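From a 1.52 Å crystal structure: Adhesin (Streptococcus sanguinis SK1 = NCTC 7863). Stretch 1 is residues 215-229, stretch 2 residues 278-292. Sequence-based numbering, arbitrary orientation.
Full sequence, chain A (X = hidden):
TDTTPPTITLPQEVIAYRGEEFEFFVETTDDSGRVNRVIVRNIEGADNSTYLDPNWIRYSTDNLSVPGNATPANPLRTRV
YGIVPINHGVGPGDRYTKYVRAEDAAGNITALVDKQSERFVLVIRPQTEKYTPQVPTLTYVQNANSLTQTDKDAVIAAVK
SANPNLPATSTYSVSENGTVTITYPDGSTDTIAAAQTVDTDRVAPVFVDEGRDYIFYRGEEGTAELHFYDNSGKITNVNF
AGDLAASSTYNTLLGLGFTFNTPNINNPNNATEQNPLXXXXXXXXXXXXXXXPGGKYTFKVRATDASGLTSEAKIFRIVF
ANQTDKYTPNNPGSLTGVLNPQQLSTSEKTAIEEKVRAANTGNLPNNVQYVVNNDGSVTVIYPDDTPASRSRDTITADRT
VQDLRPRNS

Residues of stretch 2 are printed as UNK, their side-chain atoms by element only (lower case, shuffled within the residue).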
# COMPACT_ATOMS: atom_id res chain seq x y z
N ILE A 215 -8.85 29.58 1.08
CA ILE A 215 -9.34 30.74 1.78
C ILE A 215 -8.75 30.73 3.16
O ILE A 215 -8.84 29.72 3.86
CB ILE A 215 -10.85 30.71 1.88
CG1 ILE A 215 -11.47 30.87 0.53
CG2 ILE A 215 -11.31 31.89 2.73
CD1 ILE A 215 -13.00 30.51 0.54
N PHE A 216 -8.18 31.87 3.56
CA PHE A 216 -7.68 32.07 4.90
C PHE A 216 -8.44 33.25 5.46
O PHE A 216 -8.41 34.33 4.89
CB PHE A 216 -6.18 32.33 4.92
CG PHE A 216 -5.38 31.08 4.84
CD1 PHE A 216 -5.36 30.26 3.71
CD2 PHE A 216 -4.59 30.73 5.92
CE1 PHE A 216 -4.57 29.10 3.72
CE2 PHE A 216 -3.90 29.55 5.92
CZ PHE A 216 -3.86 28.78 4.81
N TYR A 217 -9.04 33.06 6.59
CA TYR A 217 -9.78 34.12 7.24
C TYR A 217 -8.82 34.95 8.05
O TYR A 217 -8.06 34.39 8.86
CB TYR A 217 -10.86 33.53 8.14
CG TYR A 217 -11.93 32.90 7.32
CD1 TYR A 217 -12.92 33.62 6.72
CD2 TYR A 217 -11.86 31.54 7.06
CE1 TYR A 217 -13.83 33.01 5.91
CE2 TYR A 217 -12.78 30.95 6.24
CZ TYR A 217 -13.78 31.69 5.69
OH TYR A 217 -14.67 31.09 4.83
N ARG A 218 -8.86 36.25 7.87
CA ARG A 218 -7.95 37.13 8.58
C ARG A 218 -8.08 36.89 10.08
O ARG A 218 -9.17 36.85 10.61
CB ARG A 218 -8.25 38.59 8.21
CG ARG A 218 -8.00 38.84 6.73
CD ARG A 218 -8.65 40.14 6.25
NE ARG A 218 -8.13 41.30 6.92
CZ ARG A 218 -8.83 42.10 7.73
NH1 ARG A 218 -10.11 41.90 7.91
NH2 ARG A 218 -8.29 43.13 8.31
N GLY A 219 -6.96 36.72 10.75
CA GLY A 219 -6.95 36.57 12.17
C GLY A 219 -7.31 35.22 12.70
O GLY A 219 -7.46 35.09 13.92
N GLU A 220 -7.40 34.21 11.93
CA GLU A 220 -7.67 32.85 12.36
C GLU A 220 -6.69 31.93 11.67
O GLU A 220 -6.55 31.97 10.45
CB GLU A 220 -9.07 32.36 12.01
CG GLU A 220 -10.16 33.16 12.75
CD GLU A 220 -11.55 32.58 12.58
OE1 GLU A 220 -12.49 33.06 13.31
OE2 GLU A 220 -11.72 31.63 11.78
N GLU A 221 -6.10 31.07 12.34
CA GLU A 221 -5.14 30.17 11.71
C GLU A 221 -5.87 29.21 10.78
O GLU A 221 -6.93 28.66 11.10
CB GLU A 221 -4.39 29.42 12.74
CG GLU A 221 -3.28 28.57 12.16
CD GLU A 221 -2.47 27.98 13.31
OE1 GLU A 221 -3.04 27.31 14.23
OE2 GLU A 221 -1.26 28.28 13.31
N GLY A 222 -5.24 29.00 9.64
CA GLY A 222 -5.76 28.10 8.64
C GLY A 222 -4.69 27.14 8.16
O GLY A 222 -3.51 27.29 8.43
N THR A 223 -5.17 26.14 7.45
CA THR A 223 -4.28 25.25 6.76
C THR A 223 -4.72 25.10 5.33
O THR A 223 -5.88 25.30 4.98
CB THR A 223 -4.25 23.90 7.41
OG1 THR A 223 -5.54 23.30 7.39
CG2 THR A 223 -3.76 23.98 8.82
N ALA A 224 -3.76 24.84 4.48
CA ALA A 224 -3.99 24.47 3.08
C ALA A 224 -3.30 23.12 2.89
O ALA A 224 -2.13 23.00 3.20
CB ALA A 224 -3.43 25.52 2.11
N GLU A 225 -3.99 22.14 2.31
CA GLU A 225 -3.35 20.85 1.99
C GLU A 225 -3.21 20.81 0.47
O GLU A 225 -4.19 20.96 -0.18
CB GLU A 225 -4.15 19.65 2.45
CG GLU A 225 -4.11 19.52 3.94
CD GLU A 225 -4.80 18.29 4.41
OE1 GLU A 225 -4.32 17.65 5.34
OE2 GLU A 225 -5.81 17.97 3.82
N LEU A 226 -2.02 20.59 -0.01
CA LEU A 226 -1.72 20.59 -1.44
C LEU A 226 -1.34 19.16 -1.80
O LEU A 226 -0.58 18.62 -1.08
CB LEU A 226 -0.54 21.50 -1.71
CG LEU A 226 -0.90 22.96 -1.87
CD1 LEU A 226 -1.41 23.54 -0.56
CD2 LEU A 226 0.30 23.72 -2.35
N HIS A 227 -1.78 18.69 -2.96
CA HIS A 227 -1.51 17.21 -3.15
C HIS A 227 -0.77 17.09 -4.49
O HIS A 227 -1.11 17.79 -5.37
CB HIS A 227 -2.84 16.44 -3.17
CG HIS A 227 -3.68 16.55 -1.95
ND1 HIS A 227 -4.34 17.68 -1.61
CD2 HIS A 227 -4.05 15.68 -1.03
CE1 HIS A 227 -5.03 17.50 -0.52
NE2 HIS A 227 -4.85 16.29 -0.14
N PHE A 228 0.17 16.18 -4.57
CA PHE A 228 1.00 15.93 -5.75
C PHE A 228 1.08 14.43 -5.98
O PHE A 228 1.09 13.66 -5.03
CB PHE A 228 2.40 16.44 -5.56
CG PHE A 228 2.49 17.90 -5.16
CD1 PHE A 228 2.36 18.28 -3.84
CD2 PHE A 228 2.73 18.87 -6.10
CE1 PHE A 228 2.50 19.62 -3.47
CE2 PHE A 228 2.79 20.18 -5.75
CZ PHE A 228 2.68 20.58 -4.46
N TYR A 229 1.19 14.01 -7.24
CA TYR A 229 1.51 12.62 -7.51
C TYR A 229 2.37 12.56 -8.75
O TYR A 229 2.57 13.53 -9.47
CB TYR A 229 0.25 11.77 -7.69
CG TYR A 229 -0.52 12.04 -8.92
CD1 TYR A 229 -0.25 11.35 -10.09
CD2 TYR A 229 -1.58 12.96 -8.92
CE1 TYR A 229 -1.03 11.57 -11.21
CE2 TYR A 229 -2.32 13.19 -10.03
CZ TYR A 229 -2.05 12.50 -11.17
OH TYR A 229 -2.81 12.78 -12.29
N UNK A 278 1.50 15.09 0.20
CA UNK A 278 0.69 16.18 0.75
C UNK A 278 1.65 17.18 1.36
O UNK A 278 2.44 16.82 2.24
c UNK A 278 -0.31 15.70 1.80
c UNK A 278 -1.29 14.69 1.22
c UNK A 278 -1.12 16.88 2.40
N UNK A 279 1.56 18.43 0.93
CA UNK A 279 2.25 19.56 1.53
C UNK A 279 1.17 20.33 2.30
O UNK A 279 0.11 20.64 1.74
c UNK A 279 3.52 21.68 1.22
o UNK A 279 3.91 19.79 -0.26
c UNK A 279 2.89 20.49 0.51
N UNK A 280 1.39 20.59 3.58
CA UNK A 280 0.47 21.37 4.39
C UNK A 280 1.09 22.72 4.65
O UNK A 280 2.25 22.82 5.04
c UNK A 280 0.17 20.68 5.69
o UNK A 280 -0.49 19.44 5.40
c UNK A 280 -0.79 21.49 6.54
N UNK A 281 0.34 23.74 4.32
CA UNK A 281 0.68 25.12 4.57
C UNK A 281 -0.18 25.57 5.73
O UNK A 281 -1.40 25.49 5.64
c UNK A 281 1.20 25.48 2.11
c UNK A 281 0.94 26.23 0.85
c UNK A 281 0.78 27.40 3.64
c UNK A 281 0.42 25.99 3.33
N UNK A 282 0.43 26.06 6.78
CA UNK A 282 -0.27 26.48 7.99
C UNK A 282 0.13 27.89 8.36
O UNK A 282 1.32 28.21 8.43
n UNK A 282 0.09 23.52 13.99
c UNK A 282 -0.58 24.70 13.92
n UNK A 282 -0.66 25.35 12.77
c UNK A 282 0.08 25.51 9.07
c UNK A 282 -0.09 24.88 11.51
c UNK A 282 -0.51 25.88 10.45
n UNK A 282 -1.18 25.24 14.99
N UNK A 283 -0.85 28.70 8.69
CA UNK A 283 -0.52 29.99 9.22
C UNK A 283 -1.75 30.86 9.37
O UNK A 283 -2.85 30.44 9.05
N UNK A 284 -1.50 32.11 9.74
CA UNK A 284 -2.54 33.10 9.94
C UNK A 284 -2.23 34.33 9.11
O UNK A 284 -1.17 34.92 9.26
o UNK A 284 -2.91 32.31 12.19
c UNK A 284 -2.64 33.48 11.41
c UNK A 284 -3.80 34.48 11.66
N UNK A 285 -3.16 34.73 8.28
CA UNK A 285 -3.09 36.04 7.68
C UNK A 285 -3.50 37.04 8.75
O UNK A 285 -4.66 37.03 9.18
c UNK A 285 -3.62 35.14 5.38
c UNK A 285 -2.22 35.27 4.82
c UNK A 285 -4.03 37.56 5.90
c UNK A 285 -4.01 36.12 6.47
N UNK A 286 -2.61 37.89 9.22
CA UNK A 286 -3.02 38.86 10.25
C UNK A 286 -3.89 39.97 9.69
O UNK A 286 -3.90 40.23 8.49
c UNK A 286 -1.21 38.10 8.77
c UNK A 286 -0.81 39.36 9.48
c UNK A 286 -1.70 39.41 10.74
N UNK A 287 -4.64 40.60 10.59
CA UNK A 287 -5.61 41.57 10.12
C UNK A 287 -4.94 42.78 9.49
O UNK A 287 -5.61 43.51 8.77
c UNK A 287 -6.53 42.01 11.25
c UNK A 287 -6.82 43.26 13.44
n UNK A 287 -7.03 44.66 15.48
c UNK A 287 -6.18 44.35 14.30
c UNK A 287 -5.87 42.85 12.35
N UNK A 288 -3.64 42.96 9.72
CA UNK A 288 -2.92 44.04 9.07
C UNK A 288 -2.92 43.90 7.55
O UNK A 288 -2.64 44.89 6.87
o UNK A 288 -0.87 42.89 9.27
c UNK A 288 -1.50 44.12 9.54
N UNK A 289 -3.19 42.69 7.01
CA UNK A 289 -3.45 42.51 5.59
C UNK A 289 -4.94 42.61 5.34
O UNK A 289 -5.69 41.73 5.77
c UNK A 289 -0.71 42.16 4.31
c UNK A 289 -1.40 41.09 5.17
c UNK A 289 -2.92 41.16 5.12
c UNK A 289 -0.96 39.76 4.72
N UNK A 290 -5.39 43.57 4.56
CA UNK A 290 -6.81 43.65 4.24
C UNK A 290 -7.23 42.64 3.20
O UNK A 290 -6.47 42.26 2.31
c UNK A 290 -4.64 44.72 4.09
c UNK A 290 -5.63 45.42 3.19
c UNK A 290 -6.96 45.07 3.69
N UNK A 291 -8.48 42.23 3.29
CA UNK A 291 -9.12 41.50 2.23
C UNK A 291 -9.47 42.48 1.11
O UNK A 291 -9.58 43.69 1.32
c UNK A 291 -10.37 40.80 2.74
N UNK A 292 -9.67 41.94 -0.06
CA UNK A 292 -9.98 42.78 -1.19
C UNK A 292 -9.32 42.22 -2.42
O UNK A 292 -8.74 41.14 -2.39
O HOH W 1 -5.59 33.28 8.21
O HOH W 2 -0.71 30.91 12.63
O HOH W 3 -2.31 18.24 6.89

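Position 278 carries three carbons, one bearing the other two, packed near the His227 ring and Glu225 CB: Val278, a beta-branched residue suited to an extended strand. Position 279 has one carbon bearing an oxygen and a carbon, so Thr279. It faces the side of the sheet shared with Leu226, its CB 4.2 Å from Leu226 CB, and its buried OG1 is hydrogen-bonded elsewhere in the structure.

Position 280 has the same fork of oxygen and carbon and is Thr280. Opposite Glu225, its hydroxyl lies 2.6 Å (OG1 to O) from water 3, which donates to Glu225 OE1. Position 281 shows four carbons, forked at the first with one arm two carbons long: Ile281. Its CB is 4.1 Å from Ala224 CB and its CD1 3.8 Å from Leu226 CD1, so the small alanine and the branched isoleucine share a buried apolar face.

At 282, three carbons, a nitrogen and a carbon bearing two more nitrogens make Arg282. Fully extended, it reaches Glu221 in a two-pronged salt bridge, NH1 to Glu221 OE1 at 2.9 Å and NE to Glu221 OE2 at 3.0 Å. Position 283 has no side-chain atoms: Gly283, paired with Gly222, with the edge of the Phe216 ring close by (CE2 to Gly283 O, 3.4 Å).

Position 284, a carbon bearing oxygen and carbon, is Thr284. Its methyl CG2 is 3.6 Å from Glu220 N, while water 2 links its OG1 to Glu221 OE2. Position 285 repeats the four-carbon fork with a longer arm: Ile285 points toward stretch 1, CG1 3.8 Å from Phe216 CB, filling a buried spot.

At 286, three carbons close onto the backbone nitrogen: Pro286, which points away and begins a type I turn. Position 287 has four carbons in a row ending in nitrogen, its CB 3.6 Å from Arg218 NH2: Lys287, its charged end leading away from stretch 1. Position 288 has one carbon and one oxygen: Ser288, exposed on the turn. At 289, four carbons forked at the second make Leu289, which closes the turn. At 290, three carbons again close onto the backbone nitrogen: Pro290. Position 291 has a single carbon, 4.0 Å from Arg218 CD (CB to CD): Ala291. Position 292, without side-chain atoms, is Gly292, whose backbone angles call for glycine.

The contact is an antiparallel ladder of paired backbone hydrogen bonds, as in Ala224 N to Ile281 O at 2.7 Å and Ile281 N to Ala224 O at 2.8 Å. Beyond it, Arg218 fastens the loop, donating from NE to Leu289 O and from NH2 to Lys287 O, both at 2.7 Å.

Stretch 2 278-292: VTTIRGTIPKSLPAG
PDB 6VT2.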